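Local coordinates for putative iron binding protein (Bordetella pertussis Tohama I, PDB 1Y9U) that binds ferric iron through tyrosine side chains, probably as a periplasmic solute-binding protein for iron uptake, at residues R14-Q20 against N35-V39; P89-R93 against D298-V302; L147-M151 against T160-L164. One frame throughout, in Å; residues are numbered along the deposited sequence.

Contact 1 (R14-Q20 against N35-V39)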
loop_
_atom_site.group_PDB
_atom_site.type_symbol
_atom_site.label_atom_id
_atom_site.label_comp_id
_atom_site.label_asym_id
_atom_site.label_seq_id
_atom_site.Cartn_x
_atom_site.Cartn_y
_atom_site.Cartn_z
ATOM N N ARG A 14 -9.053 5.836 6.197
ATOM C CA ARG A 14 -7.782 6.209 6.821
ATOM C C ARG A 14 -8.027 7.136 7.999
ATOM O O ARG A 14 -8.805 8.094 7.864
ATOM C CB ARG A 14 -6.876 6.923 5.808
ATOM C CG ARG A 14 -6.653 6.156 4.529
ATOM C CD ARG A 14 -5.266 6.398 3.945
ATOM N NE ARG A 14 -4.275 5.604 4.687
ATOM C CZ ARG A 14 -3.010 5.442 4.313
ATOM N NH1 ARG A 14 -2.534 6.054 3.239
ATOM N NH2 ARG A 14 -2.214 4.685 5.024
ATOM N N GLU A 15 -7.312 6.913 9.107
ATOM C CA GLU A 15 -7.550 7.645 10.359
ATOM C C GLU A 15 -7.443 9.119 10.010
ATOM O O GLU A 15 -6.459 9.517 9.387
ATOM C CB GLU A 15 -6.499 7.349 11.465
ATOM C CG GLU A 15 -6.218 5.906 11.905
ATOM C CD GLU A 15 -7.447 5.048 12.193
ATOM O OE1 GLU A 15 -7.948 4.401 11.240
ATOM O OE2 GLU A 15 -7.885 4.974 13.380
ATOM N N PRO A 16 -8.424 9.936 10.386
ATOM C CA PRO A 16 -8.354 11.376 10.102
ATOM C C PRO A 16 -7.048 12.064 10.536
ATOM O O PRO A 16 -6.692 13.092 9.959
ATOM C CB PRO A 16 -9.563 11.963 10.857
ATOM C CG PRO A 16 -10.282 10.825 11.502
ATOM C CD PRO A 16 -9.687 9.555 11.047
ATOM N N LYS A 17 -6.327 11.527 11.517
ATOM C CA LYS A 17 -5.107 12.197 11.962
ATOM C C LYS A 17 -3.936 12.095 10.971
ATOM O O LYS A 17 -3.057 12.942 10.983
ATOM C CB LYS A 17 -4.694 11.739 13.362
ATOM C CG LYS A 17 -5.585 12.287 14.497
ATOM C CD LYS A 17 -5.988 13.781 14.352
ATOM C CE LYS A 17 -7.402 13.923 13.774
ATOM N NZ LYS A 17 -7.829 15.331 13.582
ATOM N N LEU A 18 -3.954 11.099 10.089
ATOM C CA LEU A 18 -3.005 11.023 8.970
ATOM C C LEU A 18 -3.182 12.167 7.965
ATOM O O LEU A 18 -2.261 12.492 7.206
ATOM C CB LEU A 18 -3.181 9.698 8.209
ATOM C CG LEU A 18 -2.863 8.398 8.960
ATOM C CD1 LEU A 18 -3.291 7.215 8.111
ATOM C CD2 LEU A 18 -1.381 8.303 9.334
ATOM N N ILE A 19 -4.365 12.767 7.951
ATOM C CA ILE A 19 -4.717 13.728 6.910
ATOM C C ILE A 19 -5.242 15.072 7.414
ATOM O O ILE A 19 -5.420 15.965 6.615
ATOM C CB ILE A 19 -5.753 13.115 5.950
ATOM C CG1 ILE A 19 -7.003 12.654 6.711
ATOM C CG2 ILE A 19 -5.109 11.970 5.162
ATOM C CD1 ILE A 19 -8.068 12.032 5.834
ATOM N N GLN A 20 -5.497 15.249 8.710
ATOM C CA GLN A 20 -6.189 16.477 9.122
ATOM C C GLN A 20 -5.385 17.744 8.837
ATOM O O GLN A 20 -5.946 18.713 8.356
ATOM C CB GLN A 20 -6.658 16.423 10.588
ATOM C CG GLN A 20 -7.770 17.456 10.925
ATOM C CD GLN A 20 -9.024 17.298 10.072
ATOM O OE1 GLN A 20 -9.578 16.205 9.979
ATOM N NE2 GLN A 20 -9.453 18.381 9.423
ATOM N N ASN A 35 -15.564 18.424 5.414
ATOM C CA ASN A 35 -16.190 17.523 6.382
ATOM C C ASN A 35 -15.499 16.181 6.297
ATOM O O ASN A 35 -15.578 15.512 5.275
ATOM C CB ASN A 35 -17.668 17.343 6.079
ATOM C CG ASN A 35 -18.407 18.669 6.001
ATOM O OD1 ASN A 35 -18.298 19.497 6.900
ATOM N ND2 ASN A 35 -19.129 18.879 4.910
ATOM N N THR A 36 -14.823 15.802 7.372
ATOM C CA THR A 36 -14.077 14.550 7.421
ATOM C C THR A 36 -14.970 13.527 8.090
ATOM O O THR A 36 -15.338 13.695 9.254
ATOM C CB THR A 36 -12.779 14.708 8.225
ATOM O OG1 THR A 36 -11.916 15.678 7.610
ATOM C CG2 THR A 36 -11.966 13.408 8.196
ATOM N N VAL A 37 -15.326 12.487 7.346
ATOM C CA VAL A 37 -16.174 11.399 7.823
ATOM C C VAL A 37 -15.365 10.106 7.838
ATOM O O VAL A 37 -15.119 9.503 6.801
ATOM C CB VAL A 37 -17.438 11.235 6.962
ATOM C CG1 VAL A 37 -18.278 10.050 7.453
ATOM C CG2 VAL A 37 -18.276 12.523 6.992
ATOM N N PHE A 38 -14.992 9.670 9.038
ATOM C CA PHE A 38 -14.197 8.471 9.228
ATOM C C PHE A 38 -15.105 7.244 9.176
ATOM O O PHE A 38 -16.067 7.124 9.970
ATOM C CB PHE A 38 -13.460 8.560 10.559
ATOM C CG PHE A 38 -12.641 7.334 10.899
ATOM C CD1 PHE A 38 -11.737 6.796 9.994
ATOM C CD2 PHE A 38 -12.765 6.729 12.143
ATOM C CE1 PHE A 38 -10.998 5.678 10.321
ATOM C CE2 PHE A 38 -12.026 5.604 12.457
ATOM C CZ PHE A 38 -11.139 5.092 11.555
ATOM N N VAL A 39 -14.814 6.342 8.251
ATOM C CA VAL A 39 -15.556 5.097 8.088
ATOM C C VAL A 39 -14.589 3.919 8.277
ATOM O O VAL A 39 -13.924 3.479 7.329
ATOM C CB VAL A 39 -16.244 5.027 6.710
ATOM C CG1 VAL A 39 -17.092 3.778 6.590
ATOM C CG2 VAL A 39 -17.087 6.292 6.455
HETATM O O HOH W 1 -11.964 18.374 8.122
#
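Start with Phe38, at the end of strand 33-38: with chi1 t, its ring reaches out to the turn that follows strand 7-12. Pro16 lies over one face of that ring, its CD 4.0 Å from the centroid and 30° off the normal, a CH-pi contact, and 3.6 Å from Phe38 CD1. Glu15 starts out pointing away from the strand, but with chi1 and chi2 both m it folds back until OE1 is 3.3 Å from Phe38 CZ. Earlier on the strand, Thr36 offers its methyl to the proline, Pro16 CB to Thr36 CG2 being 3.9 Å. Gln20, t then p, swings its amide over to the hydroxyl: Thr36 OG1 and Gln20 OE1 make at best a weak hydrogen bond at 3.4 Å, while a water bridges them, 2.8 Å from Gln20 NE2 and 2.7 Å from Thr36 OG1. Gln20 NE2 also bonds Asp24. Arg14 turns away to a salt bridge with Glu276, its side chain about 6 Å from that of the iron ligand Tyr199. Strands 7-12 and 33-38 are parallel neighbours joined through helix 20-30, so the contact packs the strand-to-helix loop of the first beta-alpha-beta unit against its second strand, as in periplasmic binding protein lobes.

Contact 2 (P89-R93 against D298-V302)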
loop_
_atom_site.group_PDB
_atom_site.type_symbol
_atom_site.label_atom_id
_atom_site.label_comp_id
_atom_site.label_asym_id
_atom_site.label_seq_id
_atom_site.Cartn_x
_atom_site.Cartn_y
_atom_site.Cartn_z
ATOM N N PRO A 89 0.876 8.109 -12.414
ATOM C CA PRO A 89 1.228 7.234 -13.544
ATOM C C PRO A 89 0.040 6.380 -13.999
ATOM O O PRO A 89 -0.806 5.999 -13.197
ATOM C CB PRO A 89 2.347 6.356 -12.966
ATOM C CG PRO A 89 2.977 7.195 -11.920
ATOM C CD PRO A 89 1.801 7.921 -11.277
ATOM N N ALA A 90 -0.027 6.072 -15.289
ATOM C CA ALA A 90 -1.159 5.371 -15.867
ATOM C C ALA A 90 -1.435 4.014 -15.205
ATOM O O ALA A 90 -2.583 3.630 -15.031
ATOM C CB ALA A 90 -0.970 5.200 -17.398
ATOM N N ASN A 91 -0.379 3.312 -14.810
ATOM C CA ASN A 91 -0.573 2.019 -14.157
ATOM C C ASN A 91 -1.163 2.104 -12.742
ATOM O O ASN A 91 -1.553 1.087 -12.169
ATOM C CB ASN A 91 0.733 1.206 -14.193
ATOM C CG ASN A 91 1.797 1.750 -13.271
ATOM O OD1 ASN A 91 2.065 2.946 -13.236
ATOM N ND2 ASN A 91 2.439 0.845 -12.520
ATOM N N LEU A 92 -1.240 3.313 -12.199
ATOM C CA LEU A 92 -1.702 3.567 -10.841
ATOM C C LEU A 92 -2.982 4.409 -10.811
ATOM O O LEU A 92 -3.294 5.022 -9.805
ATOM C CB LEU A 92 -0.584 4.277 -10.060
ATOM C CG LEU A 92 0.715 3.480 -9.921
ATOM C CD1 LEU A 92 1.872 4.324 -9.360
ATOM C CD2 LEU A 92 0.498 2.229 -9.045
ATOM N N ARG A 93 -3.710 4.429 -11.920
ATOM C CA ARG A 93 -5.034 5.038 -11.962
ATOM C C ARG A 93 -5.952 4.241 -12.861
ATOM O O ARG A 93 -5.500 3.504 -13.729
ATOM C CB ARG A 93 -4.986 6.502 -12.421
ATOM C CG ARG A 93 -4.230 6.783 -13.694
ATOM C CD ARG A 93 -4.275 8.250 -14.080
ATOM N NE ARG A 93 -3.181 8.646 -14.945
ATOM C CZ ARG A 93 -3.165 8.519 -16.261
ATOM N NH1 ARG A 93 -4.192 7.994 -16.882
ATOM N NH2 ARG A 93 -2.105 8.897 -16.943
ATOM N N ASP A 298 7.001 -1.496 -9.986
ATOM C CA ASP A 298 6.497 -2.449 -10.964
ATOM C C ASP A 298 5.614 -1.729 -11.978
ATOM O O ASP A 298 4.706 -0.992 -11.594
ATOM C CB ASP A 298 5.742 -3.533 -10.201
ATOM C CG ASP A 298 5.382 -4.721 -11.033
ATOM O OD1 ASP A 298 5.613 -4.745 -12.268
ATOM O OD2 ASP A 298 4.826 -5.696 -10.487
ATOM N N THR A 299 5.875 -1.950 -13.274
ATOM C CA THR A 299 5.029 -1.351 -14.315
ATOM C C THR A 299 3.649 -1.985 -14.434
ATOM O O THR A 299 2.758 -1.438 -15.084
ATOM C CB THR A 299 5.704 -1.386 -15.685
ATOM O OG1 THR A 299 6.067 -2.736 -16.014
ATOM C CG2 THR A 299 6.994 -0.569 -15.701
ATOM N N LEU A 300 3.458 -3.137 -13.790
ATOM C CA LEU A 300 2.177 -3.816 -13.782
ATOM C C LEU A 300 1.051 -2.843 -13.403
ATOM O O LEU A 300 1.171 -2.111 -12.413
ATOM C CB LEU A 300 2.219 -4.967 -12.764
ATOM C CG LEU A 300 1.018 -5.891 -12.745
ATOM C CD1 LEU A 300 1.070 -6.824 -13.962
ATOM C CD2 LEU A 300 0.970 -6.729 -11.477
ATOM N N PRO A 301 -0.044 -2.802 -14.147
ATOM C CA PRO A 301 -1.226 -2.087 -13.672
ATOM C C PRO A 301 -1.691 -2.683 -12.354
ATOM O O PRO A 301 -1.869 -3.891 -12.266
ATOM C CB PRO A 301 -2.248 -2.307 -14.797
ATOM C CG PRO A 301 -1.421 -2.594 -15.981
ATOM C CD PRO A 301 -0.247 -3.379 -15.490
ATOM N N VAL A 302 -1.819 -1.880 -11.304
ATOM C CA VAL A 302 -2.197 -2.439 -10.010
ATOM C C VAL A 302 -3.584 -3.039 -10.032
ATOM O O VAL A 302 -3.908 -3.866 -9.192
ATOM C CB VAL A 302 -2.055 -1.440 -8.833
ATOM C CG1 VAL A 302 -0.591 -1.158 -8.572
ATOM C CG2 VAL A 302 -2.852 -0.144 -9.068
#
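Pro89 leads into a tight turn, its O accepting from Leu92 N at 2.9 Å, and this curl carries Asn91 up against the loop 298-302. Asn91 CA sits just 4.2 Å from Pro301 CA; its CA-to-CB bond points toward the other segment, and chi1 p brings ND2 to the loop carbonyls. There ND2 donates to Leu300 O at 3.2 Å with a nearly straight angle of 165°. Asn91 ND2 is as close as 3.1 Å to Asp298 O, but the angle is too poor for a bond. The amide is thus tucked among backbone carbonyls of a loop that bends around it. The backbone of Asn91 works in the other direction: its O accepts from Val302 N at 3.1 Å and 163°, and takes a CA-H...O contact from Pro301 CA at 3.5 Å. One residue therefore pins the loop at two points, by side chain and by main chain. The loop has its own brace, an Asx turn in which Leu300 N donates to Asp298 OD1 at 3.1 Å. Next comes Leu92, whose CB points away although its CD2 still meets Val302 CG1 at 3.6 Å, an apolar contact beside the hydrogen bonds. Arg93 then leads off, with NE bonded to Val88 O. The contact ties the loop between helix 82-87 and strand 100-112 to the loop leading into the C-terminal helix 303-318, away from the iron-binding tyrosines; Leu92 packs on Ala101 and Leu104 of strand 100-112, and Leu300 on Ala150, Ala153 and His154 of helix 142-155.

Contact 3 (L147-M151 against T160-L164)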
loop_
_atom_site.group_PDB
_atom_site.type_symbol
_atom_site.label_atom_id
_atom_site.label_comp_id
_atom_site.label_asym_id
_atom_site.label_seq_id
_atom_site.Cartn_x
_atom_site.Cartn_y
_atom_site.Cartn_z
ATOM N N LEU A 147 0.715 -9.537 -3.269
ATOM C CA LEU A 147 2.020 -9.860 -3.860
ATOM C C LEU A 147 1.899 -11.138 -4.695
ATOM O O LEU A 147 2.417 -11.224 -5.797
ATOM C CB LEU A 147 3.093 -10.015 -2.760
ATOM C CG LEU A 147 4.476 -10.493 -3.227
ATOM C CD1 LEU A 147 5.107 -9.525 -4.181
ATOM C CD2 LEU A 147 5.397 -10.758 -2.016
ATOM N N VAL A 148 1.204 -12.128 -4.140
ATOM C CA VAL A 148 0.944 -13.396 -4.843
ATOM C C VAL A 148 0.158 -13.155 -6.130
ATOM O O VAL A 148 0.464 -13.732 -7.161
ATOM C CB VAL A 148 0.251 -14.421 -3.912
ATOM C CG1 VAL A 148 -0.125 -15.716 -4.663
ATOM C CG2 VAL A 148 1.189 -14.733 -2.740
ATOM N N ALA A 149 -0.838 -12.284 -6.078
ATOM C CA ALA A 149 -1.633 -11.956 -7.269
ATOM C C ALA A 149 -0.772 -11.321 -8.352
ATOM O O ALA A 149 -0.865 -11.669 -9.528
ATOM C CB ALA A 149 -2.807 -11.051 -6.904
ATOM N N ALA A 150 0.113 -10.414 -7.969
ATOM C CA ALA A 150 1.018 -9.806 -8.933
ATOM C C ALA A 150 1.965 -10.855 -9.516
ATOM O O ALA A 150 2.305 -10.826 -10.697
ATOM C CB ALA A 150 1.807 -8.680 -8.282
ATOM N N MET A 151 2.409 -11.795 -8.684
ATOM C CA MET A 151 3.288 -12.859 -9.157
ATOM C C MET A 151 2.572 -13.753 -10.188
ATOM O O MET A 151 3.177 -14.157 -11.167
ATOM C CB MET A 151 3.826 -13.705 -7.991
ATOM C CG MET A 151 4.936 -14.677 -8.411
ATOM S SD MET A 151 5.671 -15.534 -6.996
ATOM C CE MET A 151 6.702 -14.241 -6.299
ATOM N N THR A 160 4.089 -19.528 -9.521
ATOM C CA THR A 160 3.692 -18.910 -8.254
ATOM C C THR A 160 3.472 -19.966 -7.175
ATOM O O THR A 160 3.888 -19.796 -6.022
ATOM C CB THR A 160 2.451 -18.046 -8.437
ATOM O OG1 THR A 160 2.753 -16.993 -9.354
ATOM C CG2 THR A 160 2.063 -17.353 -7.116
ATOM N N GLU A 161 2.857 -21.084 -7.541
ATOM C CA GLU A 161 2.664 -22.168 -6.600
ATOM C C GLU A 161 3.997 -22.738 -6.106
ATOM O O GLU A 161 4.175 -23.002 -4.906
ATOM C CB GLU A 161 1.828 -23.281 -7.245
ATOM C CG GLU A 161 1.595 -24.438 -6.318
ATOM C CD GLU A 161 0.780 -25.542 -6.906
ATOM O OE1 GLU A 161 0.882 -26.666 -6.347
ATOM O OE2 GLU A 161 0.039 -25.291 -7.896
ATOM N N LYS A 162 4.937 -22.909 -7.024
ATOM C CA LYS A 162 6.249 -23.428 -6.672
ATOM C C LYS A 162 6.962 -22.467 -5.728
ATOM O O LYS A 162 7.581 -22.898 -4.776
ATOM C CB LYS A 162 7.080 -23.676 -7.936
ATOM C CG LYS A 162 8.556 -23.952 -7.704
ATOM C CD LYS A 162 9.218 -24.557 -8.954
ATOM C CE LYS A 162 10.392 -25.392 -8.545
ATOM N NZ LYS A 162 10.047 -26.828 -8.294
ATOM N N TRP A 163 6.853 -21.162 -5.999
ATOM C CA TRP A 163 7.401 -20.148 -5.099
ATOM C C TRP A 163 6.794 -20.259 -3.714
ATOM O O TRP A 163 7.508 -20.283 -2.724
ATOM C CB TRP A 163 7.159 -18.764 -5.681
ATOM C CG TRP A 163 7.767 -17.652 -4.885
ATOM C CD1 TRP A 163 9.066 -17.294 -4.887
ATOM C CD2 TRP A 163 7.105 -16.789 -3.950
ATOM N NE1 TRP A 163 9.275 -16.244 -4.028
ATOM C CE2 TRP A 163 8.078 -15.901 -3.451
ATOM C CE3 TRP A 163 5.782 -16.655 -3.521
ATOM C CZ2 TRP A 163 7.773 -14.891 -2.533
ATOM C CZ3 TRP A 163 5.481 -15.663 -2.595
ATOM C CH2 TRP A 163 6.475 -14.793 -2.124
ATOM N N LEU A 164 5.473 -20.328 -3.634
ATOM C CA LEU A 164 4.796 -20.449 -2.348
ATOM C C LEU A 164 5.258 -21.664 -1.559
ATOM O O LEU A 164 5.501 -21.573 -0.358
ATOM C CB LEU A 164 3.276 -20.479 -2.516
ATOM C CG LEU A 164 2.638 -19.124 -2.843
ATOM C CD1 LEU A 164 1.223 -19.329 -3.337
ATOM C CD2 LEU A 164 2.697 -18.192 -1.612
#
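What catches the eye is a methionine laid on a tryptophan: Met151 CE sits 3.6 Å from the centroid of the five-membered ring of Trp163, 18° off the normal, squarely over the face, and its SD lies 4.0 Å from the same centroid at an oblique 33°. This Met-aromatic contact, with its CH-pi component, lies between the two helices of a helical hairpin, 142-155 and 157-170, joined by a very short connection. The axes of 147-151 and 160-164 make 140°, a splayed antiparallel pair, and approach to 10.5 Å. That spacing leaves room for side chains between them. The closest backbones are at the bend end, where the CA atoms of Met151 and Thr160 are 6.1 Å apart; farther along the helices splay, and Val148, Leu147, Trp163 and Leu164 fill the gap. Val148, one turn back from Met151, packs between Thr160 and Leu164, with CG1 3.7 Å from Thr160 CG2 and CG2 3.9 Å from Leu164 CD2. Leu147 adds CD2 at 4.2 Å from Trp163 CH2. Every touching residue is buried, so this is the apolar seam of the hairpin. Helix 303-318 covers another side of it, with Ala312 on Val148 and Leu315 on Thr160, and Leu195 of strand 193-197 touches both Leu147 and Trp163. The indole is held from outside as well, Trp163 NE1 bonding to Tyr122 O. Thr160 OG1 bonds to Gly156 O, back in the bend, and the same OG1 lies 3.3 Å from Met151 CG.

How the contacts relate
Contacts 2 and 3 are physically joined: Leu300 CD2 packs on Ala150 CB at 3.8 Å, so the loop pinned by Asn91 leans on the first helix of the hairpin, and the two centres are 19 Å apart. Along the chain the hairpin is nested inside the long loop that contact 2 closes. Contact 1 stands apart, with about 13 Å between its nearest atoms and those of contact 2, and lies across the chain's centre from contact 3, centres 34 Å apart. One residue each of contacts 1 and 3 lies near the iron-binding tyrosines: Arg14 is about 8 Å and Leu147 about 7 Å, side chain to side chain, from Tyr143. Contact 2 lies away from them. No iron is bound in this model.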